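Local coordinates for ABC transporter binding protein AcbH (Actinoplanes, PDB 3OO8), which binds beta-D-galactopyranose with exclusive preference, as the extracellular solute receptor of an ABC transporter, at residues G115-A120 with G340-L345; L137-W142 with M296-D301; P189-F194 with F370-T375; G292-D297 with K363-S368. The protein carries 2 engineered substitutions. All coordinates share one frame; numbering follows the deposited sequence.

Contact 1: G115-A120 with G340-L345; sequences GTFNDA and GLANGL. With SO4 (sulfate ion), chain D.
The Phe117 ring reaches the 340-345 loop obliquely through one side: CD1 lies 3.9 Å from Leu341 O, and CE1 comes as near to Ala342 N. The CB atoms of Leu341 and Ala342 add looser apolar contacts at CE1. One ring face carries CG2 of the preceding Thr116, offset toward the rim, and Trp110 meets the ring with its plane inclined. CG2 of Thr116, set anti to the backbone N, also packs on Ala342 CB at 3.6 Å, so that one methyl touches both the ring face and the alanine. The second flat group, the carboxamide of Asn343, lies beside the Thr116 carbonyl, with CG 3.3 Å from Thr116 O. That oxygen is gripped by the main chain instead: Asn343 N donates to Thr116 O over 2.8 Å in an almost straight bond (173°).

In this class 2 solute-binding protein the contact joins the end of a 3-10 turn and the start of helix 119-124 to the loop following strand 339-340. The loop folds into a type II beta turn from Ala342 to Leu345, with Gly344 taking positive phi at the third position. Ala342 N is held by Glu328 of helix 325-332. Asn118 is the N-cap of helix 119-124, its OD1 accepting from Ala121 N. A water bridges the segments, accepting from Asn118 N and donating to Leu341 O at 2.6 Å. At the same helix start, Asp119 N donates to O3 of a sulfate, probably from the crystallisation liquor, at 2.8 Å; the partial positive charge of a helix N-terminus would favour such an anion.

Contact 2: L137-W142 with M296-D301; sequences LYNYPW and MDAPTD
Tyr138 and Asp301 close the tight end of this contact. Their backbones form an antiparallel hydrogen-bonded pair, Asp301 N giving to Tyr138 O at 3.1 Å, while Leu137 N bonds to Asp301 O. Between the side chains, Tyr138 OH donates to the anti lone pair of Asp301 OD2 at 2.6 Å, with ring and carboxylate planes 67° apart; Tyr36 OH also bonds to this hydroxyl. The ring sits against Asp301 CB because its CG is tucked between the backbone N and carbonyl carbon (chi1 55°). With a phenylalanine at Tyr138, Asp301 OD2 would probably lose this donor and the carboxylate some of its fixed orientation toward Arg373, paired with OD1.

Asn139 ND2 donates in its amide plane to Thr300 OG1 at 3.1 Å, and that hydroxyl in turn donates to Ala298 O. Pro299 CD lies over one face of Tyr140, 4.1 Å from the ring centroid.

Toward Trp142, a galactose-binding residue, the pairing slackens: Trp142 N reaches Asp297 O at 3.3 Å through a bond bent to 135°, and a water links Trp142 O to Asp297 N. Met296 SD still presses on Pro141 CB at 3.4 Å.

The two segments, running roughly antiparallel, pass through the middle of the protein, flanked by helix 325-332 at Leu137 and Tyr138, helix 264-270 at Tyr140, and helix 352-363 at Asn139, Pro141 and Met296.

Contact 3: P189-F194 with F370-T375; sequences PALGTF and FMERDT. Engineered in segment 370-375: Glu372 (natural residue Asp).
Leu191 and Met371 bring the first turn of helix 191-201 against the short helix 371-374, and the apolar interactions across them carry the contact. Leu191 CD2 touches Met371 SD at 3.9 Å, the two side chains lying roughly at right angles. Met371 runs extended from its backbone, with CG anti to N (chi1 -171°), then bends at its last torsion so that the methyl CE turns to Phe194. There CE meets CD2 of the Phe194 ring at 3.4 Å, coming in obliquely. On another side of Leu191, its CB rests 3.8 Å from Phe370 CZ.

A close backbone approach accompanies these: Phe370 CE1 lies 3.6 Å from Gly192 N, where the helix has no side chain to hold the ring off.

Helix 371-374 carries part of the sugar site of the class 2 binding-protein fold. Arg373 is a galactose-binding residue, as is the position of Glu372, an engineered replacement of the natural aspartate; no sugar is bound in this model. Glu372 CG packs 4.0 Å from Leu191 CD1. Phe370, at the N-cap position, also stacks on Trp142, another galactose-binding residue.

Hydrogen bonds stay within each segment or go to third parties. Two N-H groups converge on Phe370 O, from Arg373 N, at 2.9 Å, and Asp374 N, while Asp374 OD2 turns back to Gln369 N. Behind the interface, Phe194 packs on Val225 and Trp229 of helix 220-232, and Met371 on Met211 of helix 204-212.

Contact 4: G292-D297 with K363-S368; sequences GTDYMD and KCKSVS
A two-stranded parallel sheet, 295-297 beside 366-368, joins these segments; the strand directions differ by 28° and the pairing is regular only at its C-terminal end, where Asp297 sits opposite Ser368. There Ser368 N donates to Met296 O at 2.9 Å, tilted from the carbonyl plane. Ser368 OG, turned between its backbone N and carbonyl carbon (chi1 53°), reaches across to Asp297 OD1 at 2.7 Å, arriving from above the carboxylate plane. The same OD1 takes a weak bond from Phe370 N, so this carboxylate ties the strand to the start of helix 371-374. Were Asp297 an alanine, the Ser368 hydroxyl would probably lose its main acceptor, keeping just a weak bond to Met296 O, and Phe370 N would lose this oxygen.

On the opposite face of the pair Cys364 SG packs against Met296 CB at 3.8 Å, next to helix 352-363, whose Ile361 also touches Met296. Met296 N is buried here with no partner in the model.

The N-terminal end is looser and more exposed. Lys365 N makes a weak bond to Asp294 O, and its side chain runs alongside that of Asp294 until NZ meets OD2 in a long salt bridge of 3.3 Å. Asp294 CB lies 3.8 Å above the centre of the Tyr295 ring, and the ring of Tyr204, from helix 204-212, meets it with the planes about 35° apart. Ser366 sits at the ring's border: its CB is 3.6 Å from Tyr295 CD1, its carbonyl O lies at the edge near the ring plane, and a water 2.7 Å from Ser366 OG makes a weak bond to Tyr295 OH in the same plane.

Contact 2 is the hub. It shares Met296 and Asp297 with contact 4, and Ala298 N lies 2.9 Å from Ser368 O, a probable hydrogen bond. Contact 3 meets it at the galactose site: Asp301 OD1 forms a salt bridge with Arg373 NH1 at 2.9 Å, and Trp142 CZ2 comes 3.4 Å from Phe370 CE1. Phe370 N, 3.0 Å from Asp297 OD1 in a probable weak hydrogen bond, joins contact 3 to contacts 2 and 4. Galactose is absent from this model; a glycerol, probably from the crystallisation liquor, is hydrogen-bonded to Arg373 NE. Contact 1, its centre about 24 Å from that of contact 3, touches contact 2 through Leu341 and contact 4 through Ala120.

Contact 1: G115-A120 with G340-L345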
# COMPACT_ATOMS: atom_id res chain seq x y z
N GLY A 115 -8.68 -3.13 -20.81
CA GLY A 115 -9.87 -2.29 -20.80
C GLY A 115 -10.54 -2.20 -19.44
O GLY A 115 -11.35 -1.31 -19.18
N THR A 116 -10.17 -3.13 -18.56
CA THR A 116 -10.79 -3.25 -17.24
C THR A 116 -10.11 -2.40 -16.19
O THR A 116 -10.65 -2.20 -15.07
CB THR A 116 -10.78 -4.73 -16.84
OG1 THR A 116 -11.54 -5.45 -17.83
CG2 THR A 116 -11.36 -4.96 -15.43
N PHE A 117 -8.92 -1.89 -16.52
CA PHE A 117 -8.09 -1.20 -15.55
C PHE A 117 -7.73 0.23 -15.89
O PHE A 117 -7.52 0.55 -17.07
CB PHE A 117 -6.81 -2.00 -15.30
CG PHE A 117 -7.10 -3.35 -14.74
CD1 PHE A 117 -7.40 -3.47 -13.39
CD2 PHE A 117 -7.17 -4.47 -15.56
CE1 PHE A 117 -7.68 -4.73 -12.85
CE2 PHE A 117 -7.48 -5.72 -15.04
CZ PHE A 117 -7.73 -5.85 -13.69
N ASN A 118 -7.63 1.08 -14.86
CA ASN A 118 -7.24 2.49 -15.09
C ASN A 118 -5.73 2.70 -15.26
O ASN A 118 -4.93 1.77 -15.19
CB ASN A 118 -7.85 3.43 -14.05
CG ASN A 118 -7.21 3.30 -12.69
OD1 ASN A 118 -6.19 2.63 -12.51
ND2 ASN A 118 -7.80 3.98 -11.71
N ASP A 119 -5.35 3.96 -15.46
CA ASP A 119 -3.94 4.24 -15.67
C ASP A 119 -3.08 3.90 -14.47
O ASP A 119 -1.98 3.37 -14.62
CB ASP A 119 -3.75 5.69 -16.15
CG ASP A 119 -4.10 5.89 -17.63
OD1 ASP A 119 -4.42 4.93 -18.36
OD2 ASP A 119 -4.07 7.06 -18.08
N ALA A 120 -3.57 4.17 -13.26
CA ALA A 120 -2.77 3.82 -12.09
C ALA A 120 -2.48 2.31 -12.03
O ALA A 120 -1.38 1.91 -11.64
CB ALA A 120 -3.46 4.28 -10.77
N GLY A 340 -10.92 -4.69 -4.95
CA GLY A 340 -10.50 -4.92 -6.34
C GLY A 340 -10.15 -3.64 -7.10
O GLY A 340 -10.71 -2.57 -6.84
N LEU A 341 -9.27 -3.78 -8.09
CA LEU A 341 -8.87 -2.64 -8.94
C LEU A 341 -9.70 -2.52 -10.21
O LEU A 341 -9.60 -1.51 -10.91
CB LEU A 341 -7.39 -2.70 -9.35
CG LEU A 341 -6.37 -2.33 -8.29
CD1 LEU A 341 -6.21 -3.42 -7.24
CD2 LEU A 341 -5.02 -2.03 -8.99
N ALA A 342 -10.53 -3.53 -10.48
CA ALA A 342 -11.30 -3.49 -11.73
C ALA A 342 -12.25 -2.29 -11.79
O ALA A 342 -12.93 -1.96 -10.81
CB ALA A 342 -12.06 -4.79 -11.89
N ASN A 343 -12.29 -1.61 -12.93
CA ASN A 343 -13.17 -0.43 -13.05
C ASN A 343 -14.65 -0.79 -12.78
O ASN A 343 -15.16 -1.75 -13.34
CB ASN A 343 -13.10 0.17 -14.46
CG ASN A 343 -11.82 0.91 -14.72
OD1 ASN A 343 -11.16 1.40 -13.79
ND2 ASN A 343 -11.44 1.00 -15.99
N GLY A 344 -15.30 -0.00 -11.93
CA GLY A 344 -16.73 -0.17 -11.67
C GLY A 344 -17.09 -1.37 -10.81
O GLY A 344 -18.26 -1.73 -10.68
N LEU A 345 -16.09 -1.99 -10.20
CA LEU A 345 -16.43 -3.11 -9.35
C LEU A 345 -16.78 -2.68 -7.94
O LEU A 345 -15.95 -2.11 -7.23
CB LEU A 345 -15.29 -4.15 -9.35
CG LEU A 345 -15.52 -5.21 -8.28
CD1 LEU A 345 -16.80 -6.03 -8.52
CD2 LEU A 345 -14.30 -6.13 -8.17
S SO4 D . -7.82 7.02 -15.75
O1 SO4 D . -7.30 8.20 -16.45
O2 SO4 D . -9.28 7.05 -15.82
O3 SO4 D . -7.29 5.82 -16.40
O4 SO4 D . -7.42 7.05 -14.34
O HOH W 1 -8.19 0.22 -12.30

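Contact 2: L137-W142 with M296-D301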
# COMPACT_ATOMS: atom_id res chain seq x y z
N LEU A 137 -4.66 -7.69 -8.28
CA LEU A 137 -5.94 -8.25 -7.81
C LEU A 137 -6.67 -7.29 -6.88
O LEU A 137 -7.85 -7.02 -7.09
CB LEU A 137 -5.73 -9.62 -7.11
CG LEU A 137 -7.05 -10.39 -6.93
CD1 LEU A 137 -7.66 -10.80 -8.28
CD2 LEU A 137 -6.77 -11.61 -6.04
N TYR A 138 -5.99 -6.77 -5.85
CA TYR A 138 -6.65 -5.91 -4.86
C TYR A 138 -5.61 -5.01 -4.18
O TYR A 138 -4.41 -5.26 -4.23
CB TYR A 138 -7.38 -6.72 -3.76
CG TYR A 138 -6.45 -7.71 -3.08
CD1 TYR A 138 -5.54 -7.27 -2.10
CD2 TYR A 138 -6.39 -9.04 -3.50
CE1 TYR A 138 -4.60 -8.15 -1.53
CE2 TYR A 138 -5.44 -9.92 -2.97
CZ TYR A 138 -4.56 -9.47 -1.99
OH TYR A 138 -3.64 -10.35 -1.48
N ASN A 139 -6.12 -3.96 -3.55
CA ASN A 139 -5.31 -3.07 -2.70
C ASN A 139 -6.14 -2.53 -1.54
O ASN A 139 -7.32 -2.88 -1.40
CB ASN A 139 -4.55 -2.00 -3.52
CG ASN A 139 -5.45 -1.16 -4.42
OD1 ASN A 139 -6.66 -1.03 -4.19
ND2 ASN A 139 -4.83 -0.57 -5.46
N TYR A 140 -5.55 -1.65 -0.72
CA TYR A 140 -6.31 -1.00 0.38
C TYR A 140 -5.61 0.34 0.63
O TYR A 140 -4.44 0.48 0.35
CB TYR A 140 -6.32 -1.85 1.65
CG TYR A 140 -4.95 -1.98 2.26
CD1 TYR A 140 -4.51 -1.05 3.19
CD2 TYR A 140 -4.11 -3.03 1.89
CE1 TYR A 140 -3.23 -1.17 3.73
CE2 TYR A 140 -2.85 -3.14 2.43
CZ TYR A 140 -2.43 -2.20 3.34
OH TYR A 140 -1.16 -2.27 3.91
N PRO A 141 -6.34 1.29 1.21
CA PRO A 141 -5.82 2.66 1.32
C PRO A 141 -5.18 3.05 2.65
O PRO A 141 -5.50 2.48 3.70
CB PRO A 141 -7.08 3.50 1.12
CG PRO A 141 -8.14 2.65 1.87
CD PRO A 141 -7.79 1.21 1.53
N TRP A 142 -4.26 4.01 2.55
CA TRP A 142 -3.67 4.69 3.72
C TRP A 142 -4.29 6.08 3.71
O TRP A 142 -3.97 6.92 2.87
CB TRP A 142 -2.14 4.78 3.57
CG TRP A 142 -1.45 3.58 4.12
CD1 TRP A 142 -1.48 2.29 3.63
CD2 TRP A 142 -0.64 3.55 5.29
NE1 TRP A 142 -0.70 1.46 4.43
CE2 TRP A 142 -0.22 2.21 5.48
CE3 TRP A 142 -0.23 4.53 6.21
CZ2 TRP A 142 0.64 1.84 6.52
CZ3 TRP A 142 0.61 4.14 7.28
CH2 TRP A 142 1.01 2.82 7.42
N MET A 296 -1.55 8.17 -3.47
CA MET A 296 -1.82 7.51 -2.19
C MET A 296 -0.97 6.25 -2.12
O MET A 296 -0.74 5.63 -3.16
CB MET A 296 -3.29 7.03 -2.15
CG MET A 296 -3.76 6.58 -0.75
SD MET A 296 -5.31 5.63 -0.90
CE MET A 296 -6.49 6.92 -1.30
N ASP A 297 -0.52 5.86 -0.94
CA ASP A 297 0.01 4.51 -0.73
C ASP A 297 -1.21 3.57 -0.71
O ASP A 297 -2.08 3.69 0.16
CB ASP A 297 0.66 4.40 0.69
CG ASP A 297 2.16 4.76 0.73
OD1 ASP A 297 2.90 4.71 -0.29
OD2 ASP A 297 2.61 5.09 1.85
N ALA A 298 -1.27 2.65 -1.67
CA ALA A 298 -2.35 1.64 -1.68
C ALA A 298 -1.69 0.32 -2.07
O ALA A 298 -1.67 -0.06 -3.25
CB ALA A 298 -3.47 2.05 -2.65
N PRO A 299 -1.11 -0.39 -1.10
CA PRO A 299 -0.33 -1.61 -1.41
C PRO A 299 -1.14 -2.65 -2.20
O PRO A 299 -2.18 -3.11 -1.74
CB PRO A 299 0.05 -2.14 -0.01
CG PRO A 299 0.08 -0.90 0.85
CD PRO A 299 -1.08 -0.06 0.34
N THR A 300 -0.62 -3.01 -3.38
CA THR A 300 -1.36 -3.80 -4.36
C THR A 300 -0.71 -5.16 -4.56
O THR A 300 0.47 -5.29 -4.96
CB THR A 300 -1.39 -3.05 -5.72
OG1 THR A 300 -1.95 -1.74 -5.54
CG2 THR A 300 -2.25 -3.80 -6.74
N ASP A 301 -1.50 -6.19 -4.31
CA ASP A 301 -1.05 -7.57 -4.47
C ASP A 301 -1.47 -8.09 -5.85
O ASP A 301 -2.51 -7.68 -6.37
CB ASP A 301 -1.64 -8.48 -3.39
CG ASP A 301 -1.05 -8.23 -2.01
OD1 ASP A 301 -0.16 -7.35 -1.85
OD2 ASP A 301 -1.50 -8.88 -1.04
O HOH W 2 -1.31 7.36 1.49

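Contact 3: P189-F194 with F370-T375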
# COMPACT_ATOMS: atom_id res chain seq x y z
N PRO A 189 4.75 2.02 11.06
CA PRO A 189 3.63 2.97 10.86
C PRO A 189 4.03 4.38 10.41
O PRO A 189 3.38 4.93 9.50
CB PRO A 189 2.95 3.02 12.26
CG PRO A 189 3.22 1.63 12.81
CD PRO A 189 4.66 1.36 12.39
N ALA A 190 5.09 4.95 10.98
CA ALA A 190 5.49 6.33 10.65
C ALA A 190 6.01 6.49 9.23
O ALA A 190 6.07 7.62 8.72
CB ALA A 190 6.54 6.86 11.68
N LEU A 191 6.44 5.39 8.63
CA LEU A 191 6.89 5.47 7.24
C LEU A 191 5.75 6.00 6.36
O LEU A 191 6.00 6.68 5.37
CB LEU A 191 7.33 4.11 6.72
CG LEU A 191 8.45 3.39 7.50
CD1 LEU A 191 8.86 2.14 6.72
CD2 LEU A 191 9.62 4.38 7.65
N GLY A 192 4.51 5.69 6.73
CA GLY A 192 3.34 6.16 5.95
C GLY A 192 3.22 7.67 5.96
O GLY A 192 2.70 8.27 5.02
N THR A 193 3.58 8.30 7.08
CA THR A 193 3.53 9.76 7.15
C THR A 193 4.63 10.36 6.25
O THR A 193 4.38 11.36 5.54
CB THR A 193 3.63 10.26 8.60
OG1 THR A 193 2.40 9.93 9.26
CG2 THR A 193 3.82 11.76 8.62
N PHE A 194 5.82 9.77 6.26
CA PHE A 194 6.87 10.24 5.36
C PHE A 194 6.37 10.16 3.91
O PHE A 194 6.44 11.15 3.15
CB PHE A 194 8.18 9.45 5.46
CG PHE A 194 9.21 9.95 4.48
CD1 PHE A 194 10.09 10.98 4.83
CD2 PHE A 194 9.25 9.44 3.18
CE1 PHE A 194 10.99 11.47 3.92
CE2 PHE A 194 10.13 9.96 2.24
CZ PHE A 194 11.01 10.97 2.62
N PHE A 370 3.62 1.79 -0.44
CA PHE A 370 4.18 1.90 0.93
C PHE A 370 5.69 1.77 0.87
O PHE A 370 6.22 1.03 0.05
CB PHE A 370 3.54 0.91 1.92
CG PHE A 370 3.93 1.16 3.36
CD1 PHE A 370 3.45 2.26 4.07
CD2 PHE A 370 4.75 0.24 4.01
CE1 PHE A 370 3.82 2.45 5.42
CE2 PHE A 370 5.11 0.44 5.34
CZ PHE A 370 4.64 1.54 6.03
N MET A 371 6.39 2.50 1.72
CA MET A 371 7.86 2.53 1.63
C MET A 371 8.51 1.16 1.63
O MET A 371 9.47 0.92 0.89
CB MET A 371 8.45 3.41 2.73
CG MET A 371 9.96 3.62 2.51
SD MET A 371 10.75 4.51 3.88
CE MET A 371 9.95 6.12 3.77
N GLU A 372 7.98 0.24 2.43
CA GLU A 372 8.56 -1.11 2.50
C GLU A 372 8.55 -1.90 1.19
O GLU A 372 9.33 -2.86 1.04
CB GLU A 372 7.85 -1.90 3.58
CG GLU A 372 8.16 -1.40 4.95
CD GLU A 372 9.17 -2.23 5.66
OE1 GLU A 372 10.14 -2.73 5.02
OE2 GLU A 372 8.95 -2.39 6.89
N ARG A 373 7.69 -1.51 0.25
CA ARG A 373 7.61 -2.18 -1.04
C ARG A 373 8.15 -1.31 -2.15
O ARG A 373 8.54 -1.83 -3.20
CB ARG A 373 6.15 -2.56 -1.35
CG ARG A 373 5.61 -3.62 -0.42
CD ARG A 373 4.17 -3.96 -0.81
NE ARG A 373 3.68 -5.13 -0.08
CZ ARG A 373 2.55 -5.77 -0.40
NH1 ARG A 373 1.84 -5.35 -1.42
NH2 ARG A 373 2.16 -6.85 0.28
N ASP A 374 8.22 0.01 -1.94
CA ASP A 374 8.72 0.87 -3.03
C ASP A 374 10.24 1.02 -3.07
O ASP A 374 10.80 1.45 -4.08
CB ASP A 374 8.06 2.26 -3.00
CG ASP A 374 6.67 2.27 -3.62
OD1 ASP A 374 6.52 1.63 -4.69
OD2 ASP A 374 5.80 2.97 -3.07
N THR A 375 10.89 0.73 -1.95
CA THR A 375 12.36 0.75 -1.90
C THR A 375 12.82 -0.64 -1.51
O THR A 375 12.01 -1.56 -1.31
CB THR A 375 12.91 1.84 -0.94
OG1 THR A 375 14.33 2.00 -1.16
CG2 THR A 375 12.65 1.51 0.53

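Contact 4: G292-D297 with K363-S368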
# COMPACT_ATOMS: atom_id res chain seq x y z
N GLY A 292 -2.21 18.01 -5.80
CA GLY A 292 -3.53 17.84 -5.18
C GLY A 292 -3.57 16.70 -4.16
O GLY A 292 -2.73 16.62 -3.26
N THR A 293 -4.54 15.81 -4.34
CA THR A 293 -4.59 14.57 -3.59
C THR A 293 -4.44 13.43 -4.58
O THR A 293 -5.07 12.38 -4.45
CB THR A 293 -5.91 14.42 -2.78
OG1 THR A 293 -7.05 14.44 -3.64
CG2 THR A 293 -6.03 15.54 -1.74
N ASP A 294 -3.57 13.64 -5.57
CA ASP A 294 -3.53 12.69 -6.69
C ASP A 294 -2.93 11.33 -6.41
O ASP A 294 -3.08 10.40 -7.21
CB ASP A 294 -2.71 13.28 -7.83
CG ASP A 294 -3.44 14.36 -8.57
OD1 ASP A 294 -4.69 14.37 -8.56
OD2 ASP A 294 -2.73 15.16 -9.22
N TYR A 295 -2.24 11.22 -5.28
CA TYR A 295 -1.43 10.03 -5.01
C TYR A 295 -1.73 9.47 -3.64
O TYR A 295 -2.12 10.21 -2.72
CB TYR A 295 0.06 10.39 -5.12
CG TYR A 295 0.40 11.03 -6.43
CD1 TYR A 295 0.15 10.34 -7.62
CD2 TYR A 295 0.98 12.30 -6.49
CE1 TYR A 295 0.44 10.92 -8.84
CE2 TYR A 295 1.27 12.89 -7.70
CZ TYR A 295 1.02 12.20 -8.86
OH TYR A 295 1.31 12.77 -10.07
N MET A 296 -1.55 8.17 -3.47
CA MET A 296 -1.82 7.51 -2.19
C MET A 296 -0.97 6.25 -2.12
O MET A 296 -0.74 5.63 -3.16
CB MET A 296 -3.29 7.03 -2.15
CG MET A 296 -3.76 6.58 -0.75
SD MET A 296 -5.31 5.63 -0.90
CE MET A 296 -6.49 6.92 -1.30
N ASP A 297 -0.52 5.86 -0.94
CA ASP A 297 0.01 4.51 -0.73
C ASP A 297 -1.21 3.57 -0.71
O ASP A 297 -2.08 3.69 0.16
CB ASP A 297 0.66 4.40 0.69
CG ASP A 297 2.16 4.76 0.73
OD1 ASP A 297 2.90 4.71 -0.29
OD2 ASP A 297 2.61 5.09 1.85
N LYS A 363 -9.73 7.34 -7.83
CA LYS A 363 -9.48 8.74 -8.22
C LYS A 363 -7.99 9.05 -8.38
O LYS A 363 -7.63 9.97 -9.12
CB LYS A 363 -10.10 9.70 -7.19
CG LYS A 363 -11.61 9.70 -7.15
CD LYS A 363 -12.01 10.48 -5.88
CE LYS A 363 -13.46 10.68 -5.75
NZ LYS A 363 -13.65 11.39 -4.45
N CYS A 364 -7.11 8.27 -7.75
CA CYS A 364 -5.69 8.57 -7.83
C CYS A 364 -5.08 8.34 -9.23
O CYS A 364 -5.31 7.31 -9.86
CB CYS A 364 -4.92 7.71 -6.85
SG CYS A 364 -5.33 8.10 -5.14
N LYS A 365 -4.29 9.31 -9.66
CA LYS A 365 -3.55 9.24 -10.93
C LYS A 365 -2.52 8.09 -10.91
O LYS A 365 -2.31 7.40 -11.92
CB LYS A 365 -2.84 10.59 -11.13
CG LYS A 365 -2.20 10.79 -12.48
CD LYS A 365 -1.90 12.29 -12.66
CE LYS A 365 -3.11 13.13 -12.24
NZ LYS A 365 -2.95 14.60 -12.48
N SER A 366 -1.88 7.91 -9.76
CA SER A 366 -0.87 6.86 -9.52
C SER A 366 -0.98 6.44 -8.07
O SER A 366 -1.36 7.26 -7.22
CB SER A 366 0.55 7.39 -9.71
OG SER A 366 0.78 7.73 -11.07
N VAL A 367 -0.67 5.18 -7.78
CA VAL A 367 -0.63 4.75 -6.38
C VAL A 367 0.73 4.19 -6.08
O VAL A 367 1.29 3.41 -6.87
CB VAL A 367 -1.74 3.72 -5.97
CG1 VAL A 367 -3.13 4.39 -5.98
CG2 VAL A 367 -1.69 2.46 -6.81
N SER A 368 1.27 4.61 -4.94
CA SER A 368 2.51 4.05 -4.46
C SER A 368 2.17 2.82 -3.60
O SER A 368 0.99 2.52 -3.40
CB SER A 368 3.32 5.15 -3.75
OG SER A 368 2.51 5.77 -2.75
O HOH W 3 0.90 10.13 -12.23